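Local atomic coordinates of positive phenol-degradative gene regulator (Ralstonia sp. E2, PDB entry 5FRZ), a protein that probably activates transcription of phenol-degradation genes as an ATP-dependent regulator, and is represented here by its N-terminal sensor part with bound 3,4-dimethylphenol. Residues G93-G98 against G160-L165; C100-E105 against W152-Y157; K168-R173 against G189-Q194. All coordinates share one frame; numbering follows the deposited sequence.

Contact 1 of 3, residues G93-G98 against G160-L165; sequences GMLEMG and GYTSAL. With 2MP (3,4-dimethylphenol), chain D.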
loop_
_atom_site.group_PDB
_atom_site.type_symbol
_atom_site.label_atom_id
_atom_site.label_comp_id
_atom_site.label_asym_id
_atom_site.label_seq_id
_atom_site.Cartn_x
_atom_site.Cartn_y
_atom_site.Cartn_z
ATOM N N GLY A 93 18.946 -18.748 7.441
ATOM C CA GLY A 93 18.047 -19.023 6.332
ATOM C C GLY A 93 16.636 -18.574 6.650
ATOM O O GLY A 93 15.895 -18.144 5.762
ATOM N N MET A 94 16.268 -18.691 7.929
ATOM C CA MET A 94 15.026 -18.129 8.444
ATOM C C MET A 94 15.040 -16.614 8.347
ATOM O O MET A 94 14.130 -16.004 7.796
ATOM C CB MET A 94 14.804 -18.549 9.894
ATOM C CG MET A 94 14.487 -20.010 10.046
ATOM S SD MET A 94 12.993 -20.411 9.114
ATOM C CE MET A 94 11.819 -19.297 9.882
ATOM N N LEU A 95 16.074 -16.018 8.919
ATOM C CA LEU A 95 16.276 -14.578 8.880
ATOM C C LEU A 95 16.148 -14.050 7.451
ATOM O O LEU A 95 15.528 -13.006 7.200
ATOM C CB LEU A 95 17.655 -14.242 9.464
ATOM C CG LEU A 95 18.051 -12.783 9.682
ATOM C CD1 LEU A 95 18.677 -12.177 8.430
ATOM C CD2 LEU A 95 16.843 -11.957 10.151
ATOM N N GLU A 96 16.724 -14.808 6.521
ATOM C CA GLU A 96 16.898 -14.392 5.150
ATOM C C GLU A 96 15.576 -14.236 4.391
ATOM O O GLU A 96 15.516 -13.474 3.438
ATOM C CB GLU A 96 17.814 -15.388 4.413
ATOM C CG GLU A 96 18.249 -14.906 3.024
ATOM C CD GLU A 96 19.481 -15.624 2.480
ATOM O OE1 GLU A 96 19.505 -16.880 2.500
ATOM O OE2 GLU A 96 20.416 -14.924 2.021
ATOM N N MET A 97 14.530 -14.954 4.798
ATOM C CA MET A 97 13.222 -14.816 4.148
ATOM C C MET A 97 12.642 -13.409 4.337
ATOM O O MET A 97 11.799 -12.968 3.560
ATOM C CB MET A 97 12.237 -15.866 4.680
ATOM C CG MET A 97 12.772 -17.296 4.604
ATOM S SD MET A 97 11.505 -18.525 5.027
ATOM C CE MET A 97 12.507 -19.965 5.385
ATOM N N GLY A 98 13.085 -12.717 5.381
ATOM C CA GLY A 98 12.656 -11.351 5.617
ATOM C C GLY A 98 13.046 -10.454 4.463
ATOM O O GLY A 98 12.167 -9.913 3.772
ATOM N N GLY A 160 9.996 -5.446 13.034
ATOM C CA GLY A 160 8.878 -6.344 13.278
ATOM C C GLY A 160 9.169 -7.768 12.852
ATOM O O GLY A 160 8.894 -8.706 13.591
ATOM N N TYR A 161 9.730 -7.932 11.660
ATOM C CA TYR A 161 10.091 -9.246 11.172
ATOM C C TYR A 161 11.069 -9.908 12.139
ATOM O O TYR A 161 10.826 -11.003 12.652
ATOM C CB TYR A 161 10.705 -9.176 9.755
ATOM C CG TYR A 161 11.028 -10.554 9.225
ATOM C CD1 TYR A 161 12.219 -11.192 9.571
ATOM C CD2 TYR A 161 10.099 -11.261 8.438
ATOM C CE1 TYR A 161 12.512 -12.468 9.116
ATOM C CE2 TYR A 161 10.382 -12.538 7.971
ATOM C CZ TYR A 161 11.597 -13.138 8.332
ATOM O OH TYR A 161 11.905 -14.395 7.894
ATOM N N THR A 162 12.179 -9.239 12.399
ATOM C CA THR A 162 13.222 -9.849 13.213
ATOM C C THR A 162 12.766 -10.074 14.640
ATOM O O THR A 162 13.101 -11.088 15.227
ATOM C CB THR A 162 14.495 -9.002 13.205
ATOM O OG1 THR A 162 14.803 -8.646 11.847
ATOM C CG2 THR A 162 15.681 -9.792 13.795
ATOM N N SER A 163 11.995 -9.143 15.204
ATOM C CA SER A 163 11.555 -9.297 16.593
ATOM C C SER A 163 10.638 -10.516 16.722
ATOM O O SER A 163 10.798 -11.326 17.639
ATOM C CB SER A 163 10.843 -8.046 17.106
ATOM O OG SER A 163 11.693 -6.913 17.014
ATOM N N ALA A 164 9.694 -10.647 15.791
ATOM C CA ALA A 164 8.768 -11.787 15.773
ATOM C C ALA A 164 9.506 -13.109 15.572
ATOM O O ALA A 164 9.147 -14.130 16.173
ATOM C CB ALA A 164 7.727 -11.619 14.675
ATOM N N LEU A 165 10.497 -13.106 14.686
ATOM C CA LEU A 165 11.308 -14.298 14.474
ATOM C C LEU A 165 12.054 -14.720 15.749
ATOM O O LEU A 165 12.152 -15.907 16.049
ATOM C CB LEU A 165 12.315 -14.072 13.354
ATOM C CG LEU A 165 13.230 -15.257 13.020
ATOM C CD1 LEU A 165 12.436 -16.434 12.450
ATOM C CD2 LEU A 165 14.313 -14.836 12.046
HETATM O O1 2MP D . 14.761 -5.143 4.295
HETATM C C1 2MP D . 14.850 -6.031 5.370
HETATM C C2 2MP D . 13.754 -6.784 5.790
HETATM C C3 2MP D . 13.873 -7.657 6.865
HETATM C C4 2MP D . 15.100 -7.760 7.499
HETATM C C5 2MP D . 16.169 -7.009 7.062
HETATM C C6 2MP D . 16.068 -6.136 5.999
HETATM C C7 2MP D . 15.317 -8.688 8.682
HETATM C C8 2MP D . 17.478 -7.136 7.768
#
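Met94 O is gripped by two donors, the phenol of Tyr161 (OH to O 2.7 Å) and, within its own helix, the amide of Met97, which arrive from opposite faces of the carbonyl plane. The bond belongs to a buried contact between two nearly antiparallel helices, 91-104 and 152-166, whose segment axes cross at 152° and approach to 9.9 Å. With CG anti to its backbone N (chi1 -178°), Tyr161 extends straight across the interface. One face of its ring lies on Gly98, whose CA stands 3.5 Å from the ring centroid in a CH-pi contact; having no side chain there lets the ring come this close to the backbone. Beyond the ring, Leu165 forks over the other helix. Its side chain crosses that of Met94, whose bends at chi2 and chi3 leave CE 3.9 Å from Leu165 CD1, while Leu165 CD2 sits 3.7 Å from Leu95 CA. Ala79 and Ala82 of helix 60-84 also touch Tyr161. One edge of the helix pair lines the site of 3,4-dimethylphenol, probably the effector site. Thr162 OG1 is hydrogen-bonded to Ala158 O and Tyr172 OH. Leu95 CD2 is 3.9 Å from the ligand methyl carbon C7, and Thr162 OG1 lies 3.2 Å from C7.

Contact 2 of 3, residues C100-E105 against W152-Y157; sequences CLHTIE and WMQIGY. With 2MP (3,4-dimethylphenol), chain D.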
loop_
_atom_site.group_PDB
_atom_site.type_symbol
_atom_site.label_atom_id
_atom_site.label_comp_id
_atom_site.label_asym_id
_atom_site.label_seq_id
_atom_site.Cartn_x
_atom_site.Cartn_y
_atom_site.Cartn_z
ATOM N N CYS A 100 14.078 -11.334 1.598
ATOM C CA CYS A 100 13.480 -11.869 0.394
ATOM C C CYS A 100 12.050 -11.368 0.175
ATOM O O CYS A 100 11.702 -10.984 -0.944
ATOM C CB CYS A 100 13.482 -13.396 0.421
ATOM S SG CYS A 100 15.122 -14.164 0.237
ATOM N N LEU A 101 11.244 -11.379 1.231
ATOM C CA LEU A 101 9.869 -10.903 1.150
ATOM C C LEU A 101 9.840 -9.403 0.886
ATOM O O LEU A 101 9.013 -8.913 0.117
ATOM C CB LEU A 101 9.112 -11.226 2.440
ATOM C CG LEU A 101 8.694 -12.685 2.633
ATOM C CD1 LEU A 101 8.163 -12.910 4.040
ATOM C CD2 LEU A 101 7.660 -13.090 1.594
ATOM N N HIS A 102 10.751 -8.678 1.527
ATOM C CA HIS A 102 10.852 -7.237 1.341
ATOM C C HIS A 102 11.175 -6.910 -0.111
ATOM O O HIS A 102 10.802 -5.852 -0.618
ATOM C CB HIS A 102 11.921 -6.650 2.264
ATOM C CG HIS A 102 11.460 -5.457 3.040
ATOM N ND1 HIS A 102 10.156 -5.012 3.017
ATOM C CD2 HIS A 102 12.129 -4.615 3.864
ATOM C CE1 HIS A 102 10.041 -3.949 3.792
ATOM N NE2 HIS A 102 11.224 -3.687 4.318
ATOM N N THR A 103 11.868 -7.828 -0.778
ATOM C CA THR A 103 12.225 -7.648 -2.192
ATOM C C THR A 103 11.085 -8.085 -3.133
ATOM O O THR A 103 10.816 -7.436 -4.166
ATOM C CB THR A 103 13.538 -8.427 -2.531
ATOM O OG1 THR A 103 14.629 -7.851 -1.805
ATOM C CG2 THR A 103 13.850 -8.358 -4.013
ATOM N N ILE A 104 10.399 -9.164 -2.766
ATOM C CA ILE A 104 9.224 -9.623 -3.517
ATOM C C ILE A 104 8.096 -8.579 -3.491
ATOM O O ILE A 104 7.369 -8.404 -4.472
ATOM C CB ILE A 104 8.711 -10.972 -2.956
ATOM C CG1 ILE A 104 9.781 -12.054 -3.150
ATOM C CG2 ILE A 104 7.403 -11.394 -3.616
ATOM C CD1 ILE A 104 9.452 -13.377 -2.481
ATOM N N GLU A 105 7.984 -7.864 -2.373
ATOM C CA GLU A 105 6.952 -6.848 -2.195
ATOM C C GLU A 105 7.321 -5.511 -2.841
ATOM O O GLU A 105 6.561 -4.553 -2.726
ATOM C CB GLU A 105 6.646 -6.655 -0.693
ATOM C CG GLU A 105 5.958 -7.882 -0.062
ATOM C CD GLU A 105 6.079 -7.964 1.447
ATOM O OE1 GLU A 105 6.522 -6.981 2.113
ATOM O OE2 GLU A 105 5.729 -9.053 1.970
ATOM N N TRP A 152 11.168 4.895 7.053
ATOM C CA TRP A 152 10.421 4.594 8.270
ATOM C C TRP A 152 9.662 3.269 8.228
ATOM O O TRP A 152 9.806 2.431 9.110
ATOM C CB TRP A 152 9.422 5.722 8.543
ATOM C CG TRP A 152 10.042 7.090 8.593
ATOM C CD1 TRP A 152 11.317 7.409 8.976
ATOM C CD2 TRP A 152 9.401 8.327 8.256
ATOM N NE1 TRP A 152 11.509 8.773 8.893
ATOM C CE2 TRP A 152 10.351 9.358 8.457
ATOM C CE3 TRP A 152 8.126 8.661 7.793
ATOM C CZ2 TRP A 152 10.053 10.701 8.218
ATOM C CZ3 TRP A 152 7.833 10.001 7.559
ATOM C CH2 TRP A 152 8.794 11.000 7.773
ATOM N N MET A 153 8.835 3.100 7.205
ATOM C CA MET A 153 8.119 1.857 7.012
ATOM C C MET A 153 9.069 0.690 6.791
ATOM O O MET A 153 8.807 -0.418 7.269
ATOM C CB MET A 153 7.172 1.975 5.822
ATOM C CG MET A 153 6.021 0.970 5.816
ATOM S SD MET A 153 5.099 1.182 4.228
ATOM C CE MET A 153 5.435 2.894 3.923
ATOM N N GLN A 154 10.151 0.926 6.042
ATOM C CA GLN A 154 11.130 -0.132 5.782
ATOM C C GLN A 154 11.874 -0.560 7.051
ATOM O O GLN A 154 12.120 -1.755 7.257
ATOM C CB GLN A 154 12.130 0.308 4.717
ATOM C CG GLN A 154 11.475 0.642 3.394
ATOM C CD GLN A 154 12.473 1.018 2.283
ATOM O OE1 GLN A 154 12.071 1.552 1.251
ATOM N NE2 GLN A 154 13.757 0.724 2.483
ATOM N N ILE A 155 12.225 0.400 7.903
ATOM C CA ILE A 155 12.878 0.092 9.175
ATOM C C ILE A 155 11.951 -0.685 10.116
ATOM O O ILE A 155 12.358 -1.679 10.727
ATOM C CB ILE A 155 13.363 1.372 9.873
ATOM C CG1 ILE A 155 14.751 1.723 9.361
ATOM C CG2 ILE A 155 13.436 1.179 11.424
ATOM C CD1 ILE A 155 15.842 0.727 9.816
ATOM N N GLY A 156 10.700 -0.230 10.221
ATOM C CA GLY A 156 9.713 -0.891 11.056
ATOM C C GLY A 156 9.508 -2.349 10.678
ATOM O O GLY A 156 9.337 -3.202 11.560
ATOM N N TYR A 157 9.505 -2.630 9.368
ATOM C CA TYR A 157 9.412 -4.007 8.856
ATOM C C TYR A 157 10.548 -4.890 9.354
ATOM O O TYR A 157 10.294 -5.964 9.919
ATOM C CB TYR A 157 9.380 -4.010 7.309
ATOM C CG TYR A 157 9.243 -5.385 6.663
ATOM C CD1 TYR A 157 10.340 -6.236 6.551
ATOM C CD2 TYR A 157 8.025 -5.816 6.131
ATOM C CE1 TYR A 157 10.231 -7.469 5.954
ATOM C CE2 TYR A 157 7.910 -7.053 5.516
ATOM C CZ TYR A 157 9.014 -7.880 5.440
ATOM O OH TYR A 157 8.917 -9.109 4.820
HETATM O O1 2MP D . 14.761 -5.143 4.295
HETATM C C1 2MP D . 14.850 -6.031 5.370
HETATM C C2 2MP D . 13.754 -6.784 5.790
HETATM C C3 2MP D . 13.873 -7.657 6.865
HETATM C C4 2MP D . 15.100 -7.760 7.499
HETATM C C5 2MP D . 16.169 -7.009 7.062
HETATM C C6 2MP D . 16.068 -6.136 5.999
HETATM C C7 2MP D . 15.317 -8.688 8.682
HETATM C C8 2MP D . 17.478 -7.136 7.768
#
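Leu101 opens the contact by setting its CB 3.2 Å from Tyr157 OH, its side chain crossing the tyrosine at about a right angle. The helices involved, 91-104 near its C-terminal end and 152-166 near its start, run almost antiparallel (147°) with their segment axes 11.9 Å apart, and the wide gap is filled by side chains in the buried centre of the sensor domain, beside the phenol pocket. The phenolic oxygen of Tyr157 finds its polar partner on a third helix, in a hydrogen bond to Asp78 of helix 60-84.

His102 follows and supplies the main interaction, a face-to-face stack on Tyr157 with ring centroids 3.7 Å apart and planes only 12° from parallel. The side chains come from opposite helices and overlap head to tail, Tyr157 reaching across with its ring swung away from its own backbone N. The hydroxyl of 3,4-dimethylphenol lies near the imidazole edge at a doubtful, too short distance; its hydrogen-bond partner is Trp130 NE1. Beyond His102 stands Gln154, its NE2 hydrogen-bonded to Ser133 OG and its side chain about 4 Å from that of Cys151, a zinc ligand.

Glu105, just past the helix end, turns its carboxylate 81° to the Tyr157 ring, with OE1 3.7 Å from Tyr157 CE2. Its other oxygen is close to Asp78, and such crowding of two acids would be expected to raise the proton affinity of one of them. The backbone of Glu105 is hydrogen-bonded to the second subunit, so the contact borders the dimer interface. At the pocket side, the Tyr157 edge meets the bound 3,4-dimethylphenol, Tyr157 CD1 lying 3.5 Å from ligand C2.

Contact 3 of 3, residues K168-R173 against G189-Q194; sequences KTILYR and GKPLEQ. With 2MP (3,4-dimethylphenol), chain D.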
loop_
_atom_site.group_PDB
_atom_site.type_symbol
_atom_site.label_atom_id
_atom_site.label_comp_id
_atom_site.label_asym_id
_atom_site.label_seq_id
_atom_site.Cartn_x
_atom_site.Cartn_y
_atom_site.Cartn_z
ATOM N N LYS A 168 12.045 -11.784 20.681
ATOM C CA LYS A 168 12.538 -10.689 21.511
ATOM C C LYS A 168 12.723 -9.433 20.670
ATOM O O LYS A 168 12.853 -9.503 19.453
ATOM C CB LYS A 168 13.853 -11.060 22.210
ATOM C CG LYS A 168 14.931 -11.569 21.284
ATOM C CD LYS A 168 16.243 -11.782 22.024
ATOM C CE LYS A 168 16.793 -10.490 22.592
ATOM N NZ LYS A 168 17.953 -10.771 23.493
ATOM N N THR A 169 12.708 -8.275 21.319
ATOM C CA THR A 169 12.730 -7.015 20.575
ATOM C C THR A 169 14.093 -6.707 19.974
ATOM O O THR A 169 15.071 -6.459 20.686
ATOM C CB THR A 169 12.320 -5.856 21.443
ATOM O OG1 THR A 169 11.016 -6.117 21.946
ATOM C CG2 THR A 169 12.300 -4.566 20.611
ATOM N N ILE A 170 14.133 -6.752 18.650
ATOM C CA ILE A 170 15.305 -6.431 17.873
ATOM C C ILE A 170 15.022 -5.121 17.134
ATOM O O ILE A 170 14.217 -5.101 16.191
ATOM C CB ILE A 170 15.642 -7.539 16.838
ATOM C CG1 ILE A 170 15.842 -8.917 17.509
ATOM C CG2 ILE A 170 16.819 -7.125 15.982
ATOM C CD1 ILE A 170 16.883 -8.942 18.622
ATOM N N LEU A 171 15.676 -4.035 17.547
ATOM C CA LEU A 171 15.459 -2.748 16.895
ATOM C C LEU A 171 16.473 -2.508 15.799
ATOM O O LEU A 171 17.634 -2.884 15.930
ATOM C CB LEU A 171 15.529 -1.594 17.898
ATOM C CG LEU A 171 14.566 -1.538 19.080
ATOM C CD1 LEU A 171 14.832 -0.278 19.876
ATOM C CD2 LEU A 171 13.119 -1.583 18.612
ATOM N N TYR A 172 16.030 -1.846 14.731
ATOM C CA TYR A 172 16.911 -1.442 13.646
ATOM C C TYR A 172 17.050 0.070 13.534
ATOM O O TYR A 172 16.127 0.823 13.865
ATOM C CB TYR A 172 16.403 -1.967 12.314
ATOM C CG TYR A 172 16.632 -3.423 12.085
ATOM C CD1 TYR A 172 15.850 -4.378 12.735
ATOM C CD2 TYR A 172 17.605 -3.852 11.189
ATOM C CE1 TYR A 172 16.045 -5.708 12.518
ATOM C CE2 TYR A 172 17.812 -5.195 10.963
ATOM C CZ TYR A 172 17.025 -6.117 11.627
ATOM O OH TYR A 172 17.231 -7.460 11.400
ATOM N N ARG A 173 18.199 0.514 13.042
ATOM C CA ARG A 173 18.383 1.927 12.737
ATOM C C ARG A 173 19.084 2.090 11.392
ATOM O O ARG A 173 19.958 1.293 11.031
ATOM C CB ARG A 173 19.177 2.625 13.855
ATOM C CG ARG A 173 19.842 3.933 13.423
ATOM C CD ARG A 173 19.875 5.008 14.522
ATOM N NE ARG A 173 20.854 6.054 14.190
ATOM C CZ ARG A 173 21.338 6.948 15.054
ATOM N NH1 ARG A 173 20.925 6.946 16.319
ATOM N NH2 ARG A 173 22.229 7.853 14.652
ATOM N N GLY A 189 20.669 -3.783 12.977
ATOM C CA GLY A 189 19.687 -4.295 13.917
ATOM C C GLY A 189 20.322 -5.040 15.067
ATOM O O GLY A 189 21.211 -5.862 14.860
ATOM N N LYS A 190 19.857 -4.775 16.283
ATOM C CA LYS A 190 20.360 -5.506 17.428
ATOM C C LYS A 190 19.366 -5.427 18.576
ATOM O O LYS A 190 18.424 -4.623 18.524
ATOM C CB LYS A 190 21.742 -4.974 17.835
ATOM C CG LYS A 190 21.783 -3.520 18.157
ATOM C CD LYS A 190 23.213 -3.056 18.401
ATOM C CE LYS A 190 23.270 -1.547 18.559
ATOM N NZ LYS A 190 24.631 -1.077 18.867
ATOM N N PRO A 191 19.551 -6.281 19.604
ATOM C CA PRO A 191 18.579 -6.273 20.690
ATOM C C PRO A 191 18.463 -4.904 21.338
ATOM O O PRO A 191 19.452 -4.183 21.445
ATOM C CB PRO A 191 19.145 -7.305 21.681
ATOM C CG PRO A 191 19.944 -8.213 20.865
ATOM C CD PRO A 191 20.567 -7.334 19.807
ATOM N N LEU A 192 17.239 -4.584 21.736
ATOM C CA LEU A 192 16.879 -3.397 22.490
ATOM C C LEU A 192 17.969 -2.890 23.430
ATOM O O LEU A 192 18.399 -1.729 23.328
ATOM C CB LEU A 192 15.614 -3.705 23.283
ATOM C CG LEU A 192 14.995 -2.611 24.137
ATOM C CD1 LEU A 192 14.509 -1.510 23.253
ATOM C CD2 LEU A 192 13.859 -3.194 24.948
ATOM N N GLU A 193 18.435 -3.774 24.312
ATOM C CA GLU A 193 19.377 -3.404 25.375
ATOM C C GLU A 193 20.780 -3.038 24.886
ATOM O O GLU A 193 21.592 -2.533 25.656
ATOM C CB GLU A 193 19.491 -4.546 26.388
ATOM C CG GLU A 193 19.244 -4.132 27.832
ATOM C CD GLU A 193 19.301 -5.305 28.799
ATOM O OE1 GLU A 193 19.759 -6.390 28.383
ATOM O OE2 GLU A 193 18.887 -5.148 29.970
ATOM N N GLN A 194 21.072 -3.310 23.620
ATOM C CA GLN A 194 22.384 -3.016 23.046
ATOM C C GLN A 194 22.426 -1.666 22.330
ATOM O O GLN A 194 23.470 -1.272 21.792
ATOM C CB GLN A 194 22.795 -4.123 22.076
ATOM C CG GLN A 194 22.963 -5.458 22.750
ATOM C CD GLN A 194 24.043 -6.286 22.101
ATOM O OE1 GLN A 194 23.878 -6.783 20.980
ATOM N NE2 GLN A 194 25.175 -6.427 22.794
HETATM O O1 2MP D . 14.761 -5.143 4.295
HETATM C C1 2MP D . 14.850 -6.031 5.370
HETATM C C2 2MP D . 13.754 -6.784 5.790
HETATM C C3 2MP D . 13.873 -7.657 6.865
HETATM C C4 2MP D . 15.100 -7.760 7.499
HETATM C C5 2MP D . 16.169 -7.009 7.062
HETATM C C6 2MP D . 16.068 -6.136 5.999
HETATM C C7 2MP D . 15.317 -8.688 8.682
HETATM C C8 2MP D . 17.478 -7.136 7.768
#
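Leu171 and Lys190 form a hydrogen-bonded pair near the open end of the antiparallel hairpin of strands 170-176 and 185-191, between the non-hydrogen-bonded pairs Ile170-Pro191 and Tyr172-Gly189. Of its two backbone bonds, Lys190 N to Leu171 O is the shorter, 2.9 Å, and the straighter (158° at the hydrogen, against 135° for Leu171 N to Lys190 O). Further along the second segment, Leu192 N gives a nearly linear bond to Thr169 O, 3.1 Å long. Weaker CA-H...O contacts run from Gly189 CA to Leu171 O and from Pro191 CA to Thr169 O.

Aromatic packing comes from Tyr172. Its ring leans across the neighbouring strand, chi1 -75°, laying one face over Gly189 CA, 3.6 Å from the ring centroid. Tyr172 OH is bonded to Tyr124 OH and lies 3.5 Å from C7 of 3,4-dimethylphenol.

Apolar contacts fall on both faces of the sheet. Ile170 and Pro191 lie side by side next to Tyr172, with Ile170 CD1 3.9 Å from Pro191 CG; Leu171 and Leu192 meet through their CD1 atoms at 3.6 Å.

Strand 170-176 is the outermost of the four-stranded sheet within this chain, packed on helix 152-166, whereas strand 185-191 pairs on its other side with strand 123-131, and helix 198-202 touches Thr169, Leu171 and Leu192.

Contacts 1 and 2 join the same two helices, 91-104 and 152-166, their centres about 11 Å apart; because the helices run nearly antiparallel, contact 2 is nested along the chain inside contact 1. Contact 3 comes afterwards, in the hairpin that follows helix 152-166, its centre about 13 Å from that of contact 1 and 17 Å from that of contact 2. Ser163 OG to Ile170 N, probably a hydrogen bond, links that helix to the hairpin. All three touch 3,4-dimethylphenol, so helix pair and sheet both line its site, which brings together the activator of aromatic catabolism region and the V4R domain, consistent with a sensor role.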